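Side-chain contacts in glycosyl hydrolase family 2, TIM barrel domain protein (Faecalibacterium prausnitzii A2-165, PDB 6ED2), which probably hydrolyses beta-D-glucuronides, acting as a gut bacterial beta-glucuronidase of glycosyl hydrolase family 2: residues 69-74 against 78-83; 458-463 against 468-473. All coordinates share one frame; numbering follows the deposited sequence.

Contact 1. Residues 69-74 against 78-83; sequences LSMPVP and CDLFTD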
loop_
_atom_site.group_PDB
_atom_site.type_symbol
_atom_site.label_atom_id
_atom_site.label_comp_id
_atom_site.label_asym_id
_atom_site.label_seq_id
_atom_site.Cartn_x
_atom_site.Cartn_y
_atom_site.Cartn_z
ATOM N N LEU A 69 -18.837 1.651 30.885
ATOM C CA LEU A 69 -17.796 0.854 30.262
ATOM C C LEU A 69 -16.451 1.432 30.664
ATOM O O LEU A 69 -16.351 2.595 31.072
ATOM C CB LEU A 69 -17.944 0.813 28.729
ATOM C CG LEU A 69 -18.050 2.158 28.020
ATOM C CD1 LEU A 69 -16.674 2.601 27.572
ATOM C CD2 LEU A 69 -18.978 2.062 26.838
ATOM N N SER A 70 -15.413 0.606 30.569
ATOM C CA SER A 70 -14.081 1.039 30.970
ATOM C C SER A 70 -13.486 1.934 29.893
ATOM O O SER A 70 -13.666 1.694 28.697
ATOM C CB SER A 70 -13.176 -0.167 31.219
ATOM O OG SER A 70 -12.939 -0.848 29.997
ATOM N N MET A 71 -12.788 2.971 30.318
ATOM C CA MET A 71 -12.276 3.945 29.368
ATOM C C MET A 71 -10.936 4.449 29.871
ATOM O O MET A 71 -10.849 4.931 31.003
ATOM C CB MET A 71 -13.265 5.102 29.183
ATOM C CG MET A 71 -12.770 6.230 28.287
ATOM S SD MET A 71 -12.637 5.739 26.544
ATOM C CE MET A 71 -14.157 4.817 26.275
ATOM N N PRO A 72 -9.864 4.308 29.096
ATOM C CA PRO A 72 -8.565 4.822 29.549
ATOM C C PRO A 72 -8.551 6.346 29.528
ATOM O O PRO A 72 -9.119 6.980 28.637
ATOM C CB PRO A 72 -7.572 4.241 28.532
ATOM C CG PRO A 72 -8.400 4.030 27.286
ATOM C CD PRO A 72 -9.800 3.682 27.764
ATOM N N VAL A 73 -7.894 6.920 30.529
ATOM C CA VAL A 73 -7.643 8.351 30.647
ATOM C C VAL A 73 -6.138 8.496 30.828
ATOM O O VAL A 73 -5.562 7.824 31.695
ATOM C CB VAL A 73 -8.417 8.959 31.827
ATOM C CG1 VAL A 73 -8.003 10.401 32.058
ATOM C CG2 VAL A 73 -9.934 8.849 31.604
ATOM N N PRO A 74 -5.441 9.315 30.032
ATOM C CA PRO A 74 -5.920 10.196 28.963
ATOM C C PRO A 74 -6.109 9.512 27.607
ATOM O O PRO A 74 -5.275 8.715 27.196
ATOM C CB PRO A 74 -4.802 11.247 28.870
ATOM C CG PRO A 74 -3.553 10.430 29.179
ATOM C CD PRO A 74 -3.986 9.464 30.260
ATOM N N CYS A 78 -13.115 8.371 21.003
ATOM C CA CYS A 78 -13.816 8.043 19.752
ATOM C C CYS A 78 -13.248 6.800 19.058
ATOM O O CYS A 78 -14.012 5.959 18.570
ATOM C CB CYS A 78 -13.781 9.247 18.796
ATOM S SG CYS A 78 -14.053 10.882 19.573
ATOM N N ASP A 79 -11.919 6.686 18.949
ATOM C CA ASP A 79 -11.314 5.659 18.101
ATOM C C ASP A 79 -11.063 4.339 18.829
ATOM O O ASP A 79 -10.452 3.428 18.253
ATOM C CB ASP A 79 -9.994 6.163 17.510
ATOM C CG ASP A 79 -10.204 7.112 16.352
ATOM O OD1 ASP A 79 -11.384 7.335 15.978
ATOM O OD2 ASP A 79 -9.189 7.636 15.819
ATOM N N LEU A 80 -11.494 4.226 20.080
ATOM C CA LEU A 80 -11.370 2.970 20.804
ATOM C C LEU A 80 -12.467 1.990 20.416
ATOM O O LEU A 80 -12.258 0.774 20.507
ATOM C CB LEU A 80 -11.395 3.240 22.315
ATOM C CG LEU A 80 -10.255 4.181 22.742
ATOM C CD1 LEU A 80 -10.357 4.519 24.184
ATOM C CD2 LEU A 80 -8.922 3.516 22.468
ATOM N N PHE A 81 -13.617 2.492 19.961
ATOM C CA PHE A 81 -14.786 1.669 19.678
ATOM C C PHE A 81 -14.733 1.077 18.271
ATOM O O PHE A 81 -14.009 1.552 17.389
ATOM C CB PHE A 81 -16.068 2.488 19.828
ATOM C CG PHE A 81 -16.275 3.034 21.211
ATOM C CD1 PHE A 81 -16.801 2.237 22.211
ATOM C CD2 PHE A 81 -15.933 4.338 21.514
ATOM C CE1 PHE A 81 -16.996 2.735 23.491
ATOM C CE2 PHE A 81 -16.123 4.841 22.796
ATOM C CZ PHE A 81 -16.652 4.031 23.789
ATOM N N THR A 82 -15.534 0.037 18.063
ATOM C CA THR A 82 -15.631 -0.569 16.742
ATOM C C THR A 82 -16.857 -0.130 15.955
ATOM O O THR A 82 -16.954 -0.471 14.772
ATOM C CB THR A 82 -15.637 -2.096 16.856
ATOM O OG1 THR A 82 -16.642 -2.490 17.792
ATOM C CG2 THR A 82 -14.271 -2.589 17.329
ATOM N N ASP A 83 -17.791 0.604 16.568
ATOM C CA ASP A 83 -19.008 1.067 15.902
ATOM C C ASP A 83 -18.968 2.579 15.678
ATOM O O ASP A 83 -18.443 3.328 16.511
ATOM C CB ASP A 83 -20.244 0.706 16.722
ATOM C CG ASP A 83 -20.312 1.477 18.023
ATOM O OD1 ASP A 83 -19.384 1.335 18.843
ATOM O OD2 ASP A 83 -21.283 2.233 18.226
#
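Met71 and Leu80 mark the closest approach of the two backbones, with Met71 CA 8.7 Å from Leu80 CA. No hydrogen bond crosses between the strand residues 69-73 and the irregular segment 78-83, so at this spacing the segments meet through apolar side chains alone. Leu80 directs its side chain at the strand, and CD1 is the branch that touches. It lies 3.5 Å from Met71 SD, and the same Leu80 methyl CD1 reaches the CG corner of the Pro72 ring at 3.7 Å. The CB of Met71 points neither at 78-83 nor away from it. With CG anti to the backbone N (chi1 175°), its chain then bends at both chi2 and chi3, which swings the thioether across to the other segment. The sulfur thereby meets Leu80, while the terminal methyl CE reaches Phe81 CZ at 3.6 Å and CE2 at 4.0 Å, the two side chains crossing at about a right angle. Leu69 approaches the same ring from the opposite direction to Phe81: its CD2 lies at the edge, near the ring plane, 3.9 Å from Phe81 CE1, and its CD1 is 4.0 Å from Phe81 CZ. The carbonyl oxygen of Cys78 sits at the ring edge too, in plane. Strand 69-73 pairs antiparallel with strand 38-51, Leu69, Met71 and Val73 bonding through their backbones to Phe48, Trp46 and Gly44, and Met71 also touches Tyr95 of strand 92-101. The contact thus ties strand 69-73 of the antiparallel sheet in the sugar-binding domain to the loop leading into helix 84-87, which Asp83 N-caps, while helix 334-347 of the second subunit packs on Pro72 and Leu80 through its Leu334 and Lys338.

Contact 2. Residues 458-463 against 468-473; sequences ELARRL and RPRTYT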
loop_
_atom_site.group_PDB
_atom_site.type_symbol
_atom_site.label_atom_id
_atom_site.label_comp_id
_atom_site.label_asym_id
_atom_site.label_seq_id
_atom_site.Cartn_x
_atom_site.Cartn_y
_atom_site.Cartn_z
ATOM N N GLU A 458 -4.624 43.596 21.490
ATOM C CA GLU A 458 -4.242 44.406 22.645
ATOM C C GLU A 458 -4.096 43.535 23.889
ATOM O O GLU A 458 -3.121 43.665 24.641
ATOM C CB GLU A 458 -5.271 45.524 22.866
ATOM C CG GLU A 458 -4.881 46.867 22.213
ATOM C CD GLU A 458 -6.083 47.795 21.858
ATOM O OE1 GLU A 458 -5.898 48.685 20.987
ATOM O OE2 GLU A 458 -7.197 47.662 22.440
ATOM N N LEU A 459 -5.055 42.632 24.112
ATOM C CA LEU A 459 -4.962 41.692 25.230
ATOM C C LEU A 459 -3.668 40.881 25.180
ATOM O O LEU A 459 -2.978 40.729 26.195
ATOM C CB LEU A 459 -6.183 40.776 25.226
ATOM C CG LEU A 459 -6.339 39.839 26.426
ATOM C CD1 LEU A 459 -6.369 40.632 27.751
ATOM C CD2 LEU A 459 -7.589 38.970 26.250
ATOM N N ALA A 460 -3.305 40.371 23.996
ATOM C CA ALA A 460 -2.090 39.562 23.890
ATOM C C ALA A 460 -0.852 40.365 24.227
ATOM O O ALA A 460 0.108 39.827 24.792
ATOM C CB ALA A 460 -1.953 38.969 22.481
ATOM N N ARG A 461 -0.838 41.650 23.872
ATOM C CA ARG A 461 0.265 42.507 24.285
ATOM C C ARG A 461 0.284 42.681 25.801
ATOM O O ARG A 461 1.332 42.518 26.441
ATOM C CB ARG A 461 0.159 43.857 23.576
ATOM C CG ARG A 461 1.100 44.927 24.084
ATOM C CD ARG A 461 1.073 46.122 23.150
ATOM N NE ARG A 461 1.920 45.921 21.974
ATOM C CZ ARG A 461 1.774 46.570 20.818
ATOM N NH1 ARG A 461 0.797 47.459 20.664
ATOM N NH2 ARG A 461 2.614 46.335 19.811
ATOM N N ARG A 462 -0.873 42.994 26.396
ATOM C CA ARG A 462 -0.939 43.251 27.837
ATOM C C ARG A 462 -0.555 42.024 28.657
ATOM O O ARG A 462 0.107 42.148 29.694
ATOM C CB ARG A 462 -2.346 43.680 28.251
ATOM C CG ARG A 462 -2.824 45.018 27.764
ATOM C CD ARG A 462 -4.313 45.104 28.079
ATOM N NE ARG A 462 -4.924 46.360 27.665
ATOM C CZ ARG A 462 -6.123 46.754 28.087
ATOM N NH1 ARG A 462 -6.811 45.974 28.925
ATOM N NH2 ARG A 462 -6.638 47.914 27.680
ATOM N N LEU A 463 -1.005 40.834 28.234
ATOM C CA LEU A 463 -0.824 39.634 29.053
ATOM C C LEU A 463 0.622 39.166 29.095
ATOM O O LEU A 463 1.027 38.515 30.064
ATOM C CB LEU A 463 -1.676 38.492 28.525
ATOM C CG LEU A 463 -3.177 38.575 28.708
ATOM C CD1 LEU A 463 -3.776 37.553 27.761
ATOM C CD2 LEU A 463 -3.536 38.295 30.160
ATOM N N ARG A 468 6.136 39.161 23.339
ATOM C CA ARG A 468 6.504 38.355 22.189
ATOM C C ARG A 468 5.595 38.680 21.008
ATOM O O ARG A 468 4.425 39.037 21.196
ATOM C CB ARG A 468 6.403 36.866 22.526
ATOM C CG ARG A 468 7.671 36.296 23.116
ATOM C CD ARG A 468 7.384 35.022 23.887
ATOM N NE ARG A 468 6.674 35.297 25.131
ATOM C CZ ARG A 468 6.717 34.509 26.204
ATOM N NH1 ARG A 468 7.406 33.359 26.179
ATOM N NH2 ARG A 468 6.063 34.869 27.302
ATOM N N PRO A 469 6.094 38.520 19.784
ATOM C CA PRO A 469 5.323 38.934 18.596
ATOM C C PRO A 469 4.012 38.175 18.444
ATOM O O PRO A 469 3.891 37.012 18.850
ATOM C CB PRO A 469 6.276 38.632 17.433
ATOM C CG PRO A 469 7.296 37.673 17.994
ATOM C CD PRO A 469 7.439 38.033 19.442
ATOM N N ARG A 470 3.015 38.857 17.863
ATOM C CA ARG A 470 1.677 38.305 17.666
ATOM C C ARG A 470 1.377 38.152 16.180
ATOM O O ARG A 470 1.785 38.988 15.366
ATOM C CB ARG A 470 0.597 39.184 18.302
ATOM C CG ARG A 470 0.845 39.554 19.762
ATOM C CD ARG A 470 0.213 40.916 20.074
ATOM N NE ARG A 470 0.853 41.955 19.267
ATOM C CZ ARG A 470 0.414 43.203 19.147
ATOM N NH1 ARG A 470 -0.684 43.581 19.781
ATOM N NH2 ARG A 470 1.080 44.069 18.394
ATOM N N THR A 471 0.659 37.082 15.833
ATOM C CA THR A 471 0.328 36.774 14.450
ATOM C C THR A 471 -1.030 36.089 14.424
ATOM O O THR A 471 -1.652 35.853 15.461
ATOM C CB THR A 471 1.411 35.893 13.783
ATOM O OG1 THR A 471 1.245 35.917 12.352
ATOM C CG2 THR A 471 1.316 34.435 14.263
ATOM N N TYR A 472 -1.494 35.794 13.214
ATOM C CA TYR A 472 -2.645 34.933 12.973
ATOM C C TYR A 472 -2.481 34.444 11.550
ATOM O O TYR A 472 -1.801 35.084 10.753
ATOM C CB TYR A 472 -3.970 35.664 13.156
ATOM C CG TYR A 472 -4.374 36.526 11.970
ATOM C CD1 TYR A 472 -5.290 36.061 11.017
ATOM C CD2 TYR A 472 -3.857 37.818 11.812
ATOM C CE1 TYR A 472 -5.672 36.853 9.936
ATOM C CE2 TYR A 472 -4.231 38.619 10.736
ATOM C CZ TYR A 472 -5.143 38.141 9.809
ATOM O OH TYR A 472 -5.508 38.946 8.753
ATOM N N THR A 473 -3.076 33.303 11.222
ATOM C CA THR A 473 -2.799 32.751 9.904
ATOM C C THR A 473 -3.866 33.192 8.914
ATOM O O THR A 473 -5.062 33.196 9.221
ATOM C CB THR A 473 -2.687 31.225 9.941
ATOM O OG1 THR A 473 -3.962 30.664 10.268
ATOM C CG2 THR A 473 -1.649 30.799 10.974
HETATM O O HOH W 1 2.870 40.335 23.123
#
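Glu458 meets Arg470 through its backbone: Glu458 N lies at the edge of the Arg470 guanidinium, 4.3 Å from NH1, a contact between two donors and not a bond. That NH1 instead donates to the O of Phe457, the residue before Glu458 in the helix, which anchors the arginine against the helix. Ala460 supplies the apolar part of the contact, its CB resting 3.8 Å from Arg470 CD. Its carbonyl oxygen also takes a longer, 3.3 Å bond from water 1, which donates a second one, 2.8 Å long, to Arg468 O; the water thus bridges two backbone acceptors. At Arg461 the chain leaves the helix extended and turns at chi3 (-81°), which lays its guanidinium over that of Arg470. The planes are 38° apart, and Arg470 CZ stands 3.8 Å above the Arg461 plane, displaced toward its rim. Arg461 NH2 and Arg470 NH2, 3.1 Å apart, are both donors and carry like charge, a pairing probably eased by the salt bridge from Arg470 NH2 to Asp490. Axes of helix 458-463 and strand 470-473 run 141° apart, 9.9 Å at closest approach. A helix running roughly against the next strand, with strands 433-440 and 470-474 parallel neighbours, is the beta-alpha-beta crossover from which a TIM barrel is built.

Contact 1 precedes contact 2 in the sequence and belongs to the sugar-binding domain, contact 2 to the TIM barrel domain. Their centres are 38 Å apart and lie on opposite sides of the centre of the chain; nearest atoms are about 24 Å apart, so they do not touch. They share no sheet, one belonging with an antiparallel sheet and the other with the parallel strands of the barrel. Both segments of each contact lie in the same domain, while contact 1 also faces neighbouring subunits, whereas no other protein chain of the assembly touches contact 2. Both lie away from a magnesium site at Thr239 and Glu241.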